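FMN reductase [NAD(P)H] (Bacillus subtilis, PDB 1ZCH) uses NADH or NADPH to reduce FMN, and also reduces nitroaromatic compounds, quinones, chromates and azo dyes. Local coordinates at residues Val22-Glu25 and Gln26-Ile30; Glu62-Gly65 and Gly66-Trp69; Val181-Gln184 and Glu185-Asn189. All blocks are in the same frame, centred on the assembly; numbering follows the deposited sequence.

Contact 1: residues Val22-Glu25 and Gln26-Ile30; sequences VAQE and QLDQI
The amide of Q24 meets the carboxylate of D28 one helical turn on, the two planes turned 44° against each other. NE2 of Q24 lies 2.6 Å from OD1 of D28, and the bond leaves in the plane of the amide but arrives above the carboxylate plane, 49° out of it. A bend at chi2 (58°) is what brings the glutamine end back over the helix to its partner. OD1 also receives a weak bond from Q178 of the second subunit. The other amide, of Q29, slants past the E25 side chain, and its NE2 makes a weak, long bond of 3.5 Å to the backbone O of E25. Behind these groups the first helical turn closes. A23 occupies the N-cap, and its O accepts L27 N at 3.1 Å and, weakly, Q26 N. The same i to i+4 pattern continues with D28 N to Q24 O at 2.9 Å and Q29 N to E25 O. As an alanine, the N-cap residue offers no side-chain capping bond; A23 N donates to a water O at 3.0 Å. On the inner side, CG1 of V22 packs against CD2 of L27 at 3.8 Å, tying the incoming loop to the helix. Both residues rest on V75 of strand 75-82, I30 continues the buried side onto A121 and A125 of helix 104-127, and Q29 packs on I5 of the second subunit.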
loop_
_atom_site.group_PDB
_atom_site.type_symbol
_atom_site.label_atom_id
_atom_site.label_comp_id
_atom_site.label_asym_id
_atom_site.label_seq_id
_atom_site.Cartn_x
_atom_site.Cartn_y
_atom_site.Cartn_z
ATOM N N VAL A 22 3.084 24.874 2.439
ATOM C CA VAL A 22 3.851 23.743 2.939
ATOM C C VAL A 22 5.262 23.953 2.403
ATOM O O VAL A 22 5.468 24.012 1.188
ATOM C CB VAL A 22 3.293 22.399 2.422
ATOM C CG1 VAL A 22 4.193 21.255 2.873
ATOM C CG2 VAL A 22 1.878 22.190 2.951
ATOM N N ALA A 23 6.222 24.082 3.312
ATOM C CA ALA A 23 7.615 24.308 2.938
ATOM C C ALA A 23 8.181 23.220 2.032
ATOM O O ALA A 23 7.935 22.027 2.237
ATOM C CB ALA A 23 8.475 24.439 4.195
ATOM N N GLN A 24 8.948 23.642 1.031
ATOM C CA GLN A 24 9.565 22.712 0.093
ATOM C C GLN A 24 10.418 21.700 0.845
ATOM O O GLN A 24 10.453 20.522 0.494
ATOM C CB GLN A 24 10.441 23.472 -0.909
ATOM C CG GLN A 24 11.227 22.577 -1.857
ATOM C CD GLN A 24 10.331 21.657 -2.662
ATOM O OE1 GLN A 24 9.398 22.108 -3.323
ATOM N NE2 GLN A 24 10.612 20.359 -2.615
ATOM N N GLU A 25 11.101 22.165 1.884
ATOM C CA GLU A 25 11.955 21.294 2.679
ATOM C C GLU A 25 11.165 20.147 3.293
ATOM O O GLU A 25 11.664 19.025 3.379
ATOM C CB GLU A 25 12.642 22.087 3.790
ATOM C CG GLU A 25 13.792 21.341 4.444
ATOM C CD GLU A 25 14.479 22.157 5.524
ATOM O OE1 GLU A 25 14.542 23.396 5.382
ATOM O OE2 GLU A 25 14.969 21.559 6.504
ATOM N N GLN A 26 9.939 20.428 3.727
ATOM C CA GLN A 26 9.108 19.389 4.326
ATOM C C GLN A 26 8.671 18.400 3.251
ATOM O O GLN A 26 8.658 17.191 3.482
ATOM C CB GLN A 26 7.887 20.004 5.021
ATOM C CG GLN A 26 8.251 20.899 6.207
ATOM C CD GLN A 26 7.033 21.372 6.982
ATOM O OE1 GLN A 26 6.061 21.851 6.402
ATOM N NE2 GLN A 26 7.086 21.244 8.301
ATOM N N LEU A 27 8.318 18.912 2.076
ATOM C CA LEU A 27 7.918 18.042 0.981
ATOM C C LEU A 27 9.087 17.131 0.610
ATOM O O LEU A 27 8.893 15.951 0.317
ATOM C CB LEU A 27 7.479 18.871 -0.232
ATOM C CG LEU A 27 6.152 19.621 -0.077
ATOM C CD1 LEU A 27 5.845 20.416 -1.345
ATOM C CD2 LEU A 27 5.035 18.622 0.206
ATOM N N ASP A 28 10.304 17.670 0.632
ATOM C CA ASP A 28 11.478 16.861 0.305
ATOM C C ASP A 28 11.632 15.711 1.293
ATOM O O ASP A 28 11.946 14.586 0.906
ATOM C CB ASP A 28 12.764 17.698 0.325
ATOM C CG ASP A 28 12.833 18.707 -0.805
ATOM O OD1 ASP A 28 12.273 18.440 -1.889
ATOM O OD2 ASP A 28 13.469 19.764 -0.612
ATOM N N GLN A 29 11.419 15.997 2.574
ATOM C CA GLN A 29 11.541 14.973 3.608
ATOM C C GLN A 29 10.489 13.883 3.423
ATOM O O GLN A 29 10.775 12.698 3.582
ATOM C CB GLN A 29 11.395 15.600 4.996
ATOM C CG GLN A 29 12.544 16.515 5.381
ATOM C CD GLN A 29 12.342 17.159 6.736
ATOM O OE1 GLN A 29 12.268 16.478 7.759
ATOM N NE2 GLN A 29 12.247 18.480 6.750
ATOM N N ILE A 30 9.270 14.298 3.099
ATOM C CA ILE A 30 8.177 13.361 2.883
ATOM C C ILE A 30 8.525 12.458 1.697
ATOM O O ILE A 30 8.347 11.241 1.755
ATOM C CB ILE A 30 6.861 14.127 2.609
ATOM C CG1 ILE A 30 6.437 14.876 3.881
ATOM C CG2 ILE A 30 5.770 13.168 2.128
ATOM C CD1 ILE A 30 5.289 15.841 3.676
HETATM O O HOH W 1 5.168 24.091 6.164
#

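Contact 2: residues Glu62-Gly65 and Gly66-Trp69; sequences ELAG and GQPW. With FMN (flavin mononucleotide), chain D.
Hydrogen bonds from the amide of Q67 join A64 to the flavin. NE2 of Q67 points to A64 O at 3.0 Å in an almost straight bond (177°), lying in both the amide plane and the carbonyl plane. The same nitrogen donates to O4 of FMN at 3.2 Å, so both of its N-H groups are used. OE1 accepts FMN N3 at 2.7 Å; together the two flavin bonds make a paired amide contact that reads the donor and acceptor of the pyrimidine ring. A weak bond from W69 NE1 reaches OE1 as well, at 3.0 Å. By holding NE2, A64 O is likely to favour the amide rotation that turns OE1 toward N3, as a second-shell partner.

Van der Waals contact adds to this. CB of Q67 lies over one face of the W69 ring, 3.4 Å above its plane and toward the rim, while CZ2 of W69 approaches FMN O2 at 3.4 Å.

Backbone geometry delivers A64 O to the site. G65, with positive phi, is the C-prime residue of a Schellman motif, in which G66 N turns back to S61 O and G65 N to E62 O at 3.2 Å. The turn thus ends helix 54-63 and leads into helix 68-72, with A64 and Q67 lying on I135 and W69 on both V133 and I135 of strand 131-135.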
loop_
_atom_site.group_PDB
_atom_site.type_symbol
_atom_site.label_atom_id
_atom_site.label_comp_id
_atom_site.label_asym_id
_atom_site.label_seq_id
_atom_site.Cartn_x
_atom_site.Cartn_y
_atom_site.Cartn_z
ATOM N N GLU A 62 -12.327 18.775 -8.981
ATOM C CA GLU A 62 -13.579 18.578 -9.702
ATOM C C GLU A 62 -13.685 17.154 -10.237
ATOM O O GLU A 62 -14.751 16.541 -10.195
ATOM C CB GLU A 62 -13.682 19.582 -10.855
ATOM C CG GLU A 62 -13.453 21.025 -10.419
ATOM C CD GLU A 62 -13.719 22.031 -11.523
ATOM O OE1 GLU A 62 -13.187 21.853 -12.642
ATOM O OE2 GLU A 62 -14.457 23.009 -11.263
ATOM N N LEU A 63 -12.573 16.629 -10.737
ATOM C CA LEU A 63 -12.545 15.274 -11.272
ATOM C C LEU A 63 -12.701 14.246 -10.149
ATOM O O LEU A 63 -13.127 13.113 -10.388
ATOM C CB LEU A 63 -11.229 15.035 -12.018
ATOM C CG LEU A 63 -11.010 15.849 -13.301
ATOM C CD1 LEU A 63 -9.616 15.591 -13.854
ATOM C CD2 LEU A 63 -12.064 15.469 -14.327
ATOM N N ALA A 64 -12.360 14.648 -8.927
ATOM C CA ALA A 64 -12.456 13.765 -7.767
ATOM C C ALA A 64 -13.803 13.868 -7.054
ATOM O O ALA A 64 -13.937 13.458 -5.901
ATOM C CB ALA A 64 -11.326 14.071 -6.788
ATOM N N GLY A 65 -14.801 14.416 -7.739
ATOM C CA GLY A 65 -16.117 14.538 -7.138
ATOM C C GLY A 65 -16.324 15.841 -6.391
ATOM O O GLY A 65 -17.260 15.969 -5.601
ATOM N N GLY A 66 -15.449 16.807 -6.637
ATOM C CA GLY A 66 -15.568 18.093 -5.976
ATOM C C GLY A 66 -15.430 18.021 -4.469
ATOM O O GLY A 66 -16.406 18.191 -3.739
ATOM N N GLN A 67 -14.214 17.757 -4.002
ATOM C CA GLN A 67 -13.934 17.680 -2.573
ATOM C C GLN A 67 -13.168 18.951 -2.216
ATOM O O GLN A 67 -11.987 19.092 -2.538
ATOM C CB GLN A 67 -13.114 16.422 -2.272
ATOM C CG GLN A 67 -13.851 15.142 -2.655
ATOM C CD GLN A 67 -13.141 13.883 -2.196
ATOM O OE1 GLN A 67 -12.772 13.757 -1.031
ATOM N NE2 GLN A 67 -12.962 12.936 -3.110
ATOM N N PRO A 68 -13.838 19.891 -1.530
ATOM C CA PRO A 68 -13.289 21.184 -1.109
ATOM C C PRO A 68 -11.913 21.217 -0.448
ATOM O O PRO A 68 -11.169 22.185 -0.626
ATOM C CB PRO A 68 -14.390 21.749 -0.210
ATOM C CG PRO A 68 -15.033 20.526 0.347
ATOM C CD PRO A 68 -15.127 19.637 -0.862
ATOM N N TRP A 69 -11.567 20.181 0.311
ATOM C CA TRP A 69 -10.268 20.161 0.973
ATOM C C TRP A 69 -9.103 20.061 -0.011
ATOM O O TRP A 69 -7.988 20.469 0.306
ATOM C CB TRP A 69 -10.212 19.032 2.012
ATOM C CG TRP A 69 -10.955 17.788 1.635
ATOM C CD1 TRP A 69 -10.460 16.695 0.978
ATOM C CD2 TRP A 69 -12.332 17.502 1.907
ATOM N NE1 TRP A 69 -11.444 15.745 0.829
ATOM C CE2 TRP A 69 -12.603 16.215 1.389
ATOM C CE3 TRP A 69 -13.366 18.211 2.539
ATOM C CZ2 TRP A 69 -13.866 15.618 1.487
ATOM C CZ3 TRP A 69 -14.620 17.616 2.636
ATOM C CH2 TRP A 69 -14.859 16.333 2.111
HETATM N N1 FMN D . -11.431 10.635 2.318
HETATM C C2 FMN D . -12.086 11.561 1.591
HETATM O O2 FMN D . -12.607 12.520 2.094
HETATM N N3 FMN D . -12.197 11.459 0.161
HETATM C C4 FMN D . -11.623 10.397 -0.549
HETATM O O4 FMN D . -11.746 10.351 -1.760
HETATM C C4A FMN D . -10.893 9.390 0.230
HETATM N N5 FMN D . -10.315 8.318 -0.403
HETATM C C5A FMN D . -9.488 7.493 0.337
HETATM C C6 FMN D . -8.736 6.498 -0.376
HETATM C C7 FMN D . -7.838 5.659 0.279
HETATM C C7M FMN D . -7.020 4.669 -0.526
HETATM C C8 FMN D . -7.674 5.752 1.742
HETATM C C8M FMN D . -6.684 4.900 2.495
HETATM C C9 FMN D . -8.436 6.705 2.475
HETATM C C9A FMN D . -9.334 7.589 1.788
HETATM N N10 FMN D . -10.087 8.670 2.448
HETATM C C10 FMN D . -10.814 9.568 1.708
HETATM C "C1'" FMN D . -10.008 8.806 3.940
HETATM C "C2'" FMN D . -10.886 7.746 4.687
HETATM O "O2'" FMN D . -12.252 8.176 4.634
HETATM C "C3'" FMN D . -10.371 7.658 6.133
HETATM O "O3'" FMN D . -9.012 7.179 6.099
HETATM C "C4'" FMN D . -11.219 6.678 6.980
HETATM O "O4'" FMN D . -12.566 7.142 7.116
HETATM C "C5'" FMN D . -10.546 6.523 8.336
HETATM O "O5'" FMN D . -10.646 7.868 9.133
HETATM P P FMN D . -9.320 8.510 9.570
HETATM O O1P FMN D . -8.762 7.769 10.688
HETATM O O2P FMN D . -9.595 9.871 9.987
HETATM O O3P FMN D . -8.362 8.517 8.471
#

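Contact 3: residues Val181-Gln184 and Glu185-Asn189; sequences VNHQ and ETYLN. With CA (calcium ion), chain C.
Aromatic contact dominates where H183 meets Y187: the imidazole stands edge-on to the phenol face in a T-shaped pair, with centroids 4.5 Å apart and planes at 83°. CE1 of H183 sits over the centre of the tyrosine ring. Y187 presents this face because its CG swings anti to the backbone N (chi1 -165°). A CH-pi contact takes one face of the imidazole, where CB of L188 lies 3.6 Å from the ring centroid and only 7° off its normal. The histidine is therefore gripped on a face and at an edge, and its NE2 is fixed by a hydrogen bond to A180 O.

Among polar contacts, T186 N bonds Q184 O at 2.8 Å, closing a classic gamma turn with E185 at its centre in positive phi. The turn sends the E185 carboxylate to the second subunit, where R56 forms a salt bridge with OE1 and Q52 N bonds OE2. The hydroxyl of Y187 likewise reaches D82 of the second subunit, so a leucine in place of the tyrosine would probably leave that aspartate without this partner and strip the imidazole edge of its aromatic wall.

Metal coordination closes the segment. The calcium ion is bound by OD1 of N189 at 2.4 Å, by two waters and by E150 of the second subunit. Both waters donate to Y187 O, at 2.6 Å and 2.7 Å from it, which links the metal indirectly to the loop backbone.

Residues 182-184 pair in parallel with a strand of the second subunit. Such a chain extension, adding a strand to the partner's sheet, is typical of the dimeric nitroreductase fold.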
loop_
_atom_site.group_PDB
_atom_site.type_symbol
_atom_site.label_atom_id
_atom_site.label_comp_id
_atom_site.label_asym_id
_atom_site.label_seq_id
_atom_site.Cartn_x
_atom_site.Cartn_y
_atom_site.Cartn_z
ATOM N N VAL A 181 -9.159 -7.977 13.231
ATOM C CA VAL A 181 -8.248 -7.633 12.142
ATOM C C VAL A 181 -6.917 -8.384 12.161
ATOM O O VAL A 181 -6.352 -8.680 11.108
ATOM C CB VAL A 181 -7.982 -6.107 12.148
ATOM C CG1 VAL A 181 -6.934 -5.738 11.105
ATOM C CG2 VAL A 181 -9.289 -5.365 11.874
ATOM N N ASN A 182 -6.412 -8.672 13.356
ATOM C CA ASN A 182 -5.156 -9.404 13.509
ATOM C C ASN A 182 -5.529 -10.778 14.047
ATOM O O ASN A 182 -5.972 -10.895 15.186
ATOM C CB ASN A 182 -4.249 -8.691 14.513
ATOM C CG ASN A 182 -2.938 -9.420 14.746
ATOM O OD1 ASN A 182 -2.346 -9.313 15.819
ATOM N ND2 ASN A 182 -2.468 -10.151 13.738
ATOM N N HIS A 183 -5.360 -11.810 13.222
ATOM C CA HIS A 183 -5.704 -13.174 13.620
ATOM C C HIS A 183 -4.443 -13.971 13.926
ATOM O O HIS A 183 -3.424 -13.812 13.253
ATOM C CB HIS A 183 -6.488 -13.863 12.501
ATOM C CG HIS A 183 -7.691 -13.096 12.045
ATOM N ND1 HIS A 183 -8.412 -13.441 10.922
ATOM C CD2 HIS A 183 -8.300 -12.001 12.560
ATOM C CE1 HIS A 183 -9.411 -12.592 10.764
ATOM N NE2 HIS A 183 -9.366 -11.708 11.744
ATOM N N GLN A 184 -4.518 -14.833 14.938
ATOM C CA GLN A 184 -3.367 -15.641 15.333
ATOM C C GLN A 184 -3.329 -17.005 14.653
ATOM O O GLN A 184 -4.254 -17.806 14.800
ATOM C CB GLN A 184 -3.357 -15.837 16.854
ATOM C CG GLN A 184 -3.406 -14.546 17.656
ATOM C CD GLN A 184 -2.299 -13.578 17.278
ATOM O OE1 GLN A 184 -1.129 -13.958 17.191
ATOM N NE2 GLN A 184 -2.663 -12.318 17.057
ATOM N N GLU A 185 -2.253 -17.242 13.903
ATOM C CA GLU A 185 -1.999 -18.499 13.188
ATOM C C GLU A 185 -2.911 -18.810 12.001
ATOM O O GLU A 185 -2.423 -19.139 10.918
ATOM C CB GLU A 185 -2.011 -19.679 14.169
ATOM C CG GLU A 185 -1.003 -19.568 15.325
ATOM C CD GLU A 185 0.431 -19.289 14.870
ATOM O OE1 GLU A 185 0.906 -19.940 13.916
ATOM O OE2 GLU A 185 1.092 -18.421 15.483
ATOM N N THR A 186 -4.224 -18.731 12.200
ATOM C CA THR A 186 -5.174 -18.987 11.117
ATOM C C THR A 186 -6.267 -17.926 11.129
ATOM O O THR A 186 -6.460 -17.234 12.129
ATOM C CB THR A 186 -5.845 -20.380 11.234
ATOM O OG1 THR A 186 -6.530 -20.482 12.488
ATOM C CG2 THR A 186 -4.809 -21.487 11.127
ATOM N N TYR A 187 -6.977 -17.801 10.014
ATOM C CA TYR A 187 -8.045 -16.814 9.899
ATOM C C TYR A 187 -9.153 -17.120 10.916
ATOM O O TYR A 187 -9.549 -18.273 11.091
ATOM C CB TYR A 187 -8.607 -16.827 8.474
ATOM C CG TYR A 187 -9.455 -15.625 8.135
ATOM C CD1 TYR A 187 -8.901 -14.509 7.497
ATOM C CD2 TYR A 187 -10.807 -15.591 8.467
ATOM C CE1 TYR A 187 -9.680 -13.391 7.198
ATOM C CE2 TYR A 187 -11.591 -14.484 8.178
ATOM C CZ TYR A 187 -11.026 -13.389 7.542
ATOM O OH TYR A 187 -11.815 -12.309 7.242
ATOM N N LEU A 188 -9.652 -16.072 11.568
ATOM C CA LEU A 188 -10.690 -16.184 12.589
ATOM C C LEU A 188 -12.016 -16.759 12.099
ATOM O O LEU A 188 -12.519 -16.365 11.050
ATOM C CB LEU A 188 -10.938 -14.807 13.205
ATOM C CG LEU A 188 -11.849 -14.757 14.431
ATOM C CD1 LEU A 188 -11.225 -15.571 15.560
ATOM C CD2 LEU A 188 -12.046 -13.303 14.861
ATOM N N ASN A 189 -12.594 -17.674 12.879
ATOM C CA ASN A 189 -13.871 -18.290 12.516
ATOM C C ASN A 189 -14.922 -17.217 12.252
ATOM O O ASN A 189 -14.941 -16.170 12.905
ATOM C CB ASN A 189 -14.343 -19.239 13.622
ATOM C CG ASN A 189 -13.318 -20.314 13.939
ATOM O OD1 ASN A 189 -12.740 -20.924 13.036
ATOM N ND2 ASN A 189 -13.089 -20.553 15.225
HETATM CA CA CA C . -11.265 -21.898 11.422
HETATM O O HOH W 2 0.624 -16.037 16.809
HETATM O O HOH W 3 -9.453 -20.473 12.484
HETATM O O HOH W 4 -11.375 -19.892 10.049
#

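In the fold
The three contacts illustrate how short local arrangements serve different parts of one dimer. Contact 2 alone touches the flavin; contact 1 lies about 24 Å from contact 2 between centres and about 10 Å between nearest atoms, although the V22 side chain comes within about 11 Å of that of FMN-binding I14. Contact 3 is remote, its centre about 39 Å from contact 1 and 38 Å from contact 2, on the opposite side of the chain's centre from the latter. Across the interface, Q178 of the second subunit, in the helix leading into contact 3, touches contact 1, while Q52 packs on L27 in its own chain and bonds E185 of the other subunit.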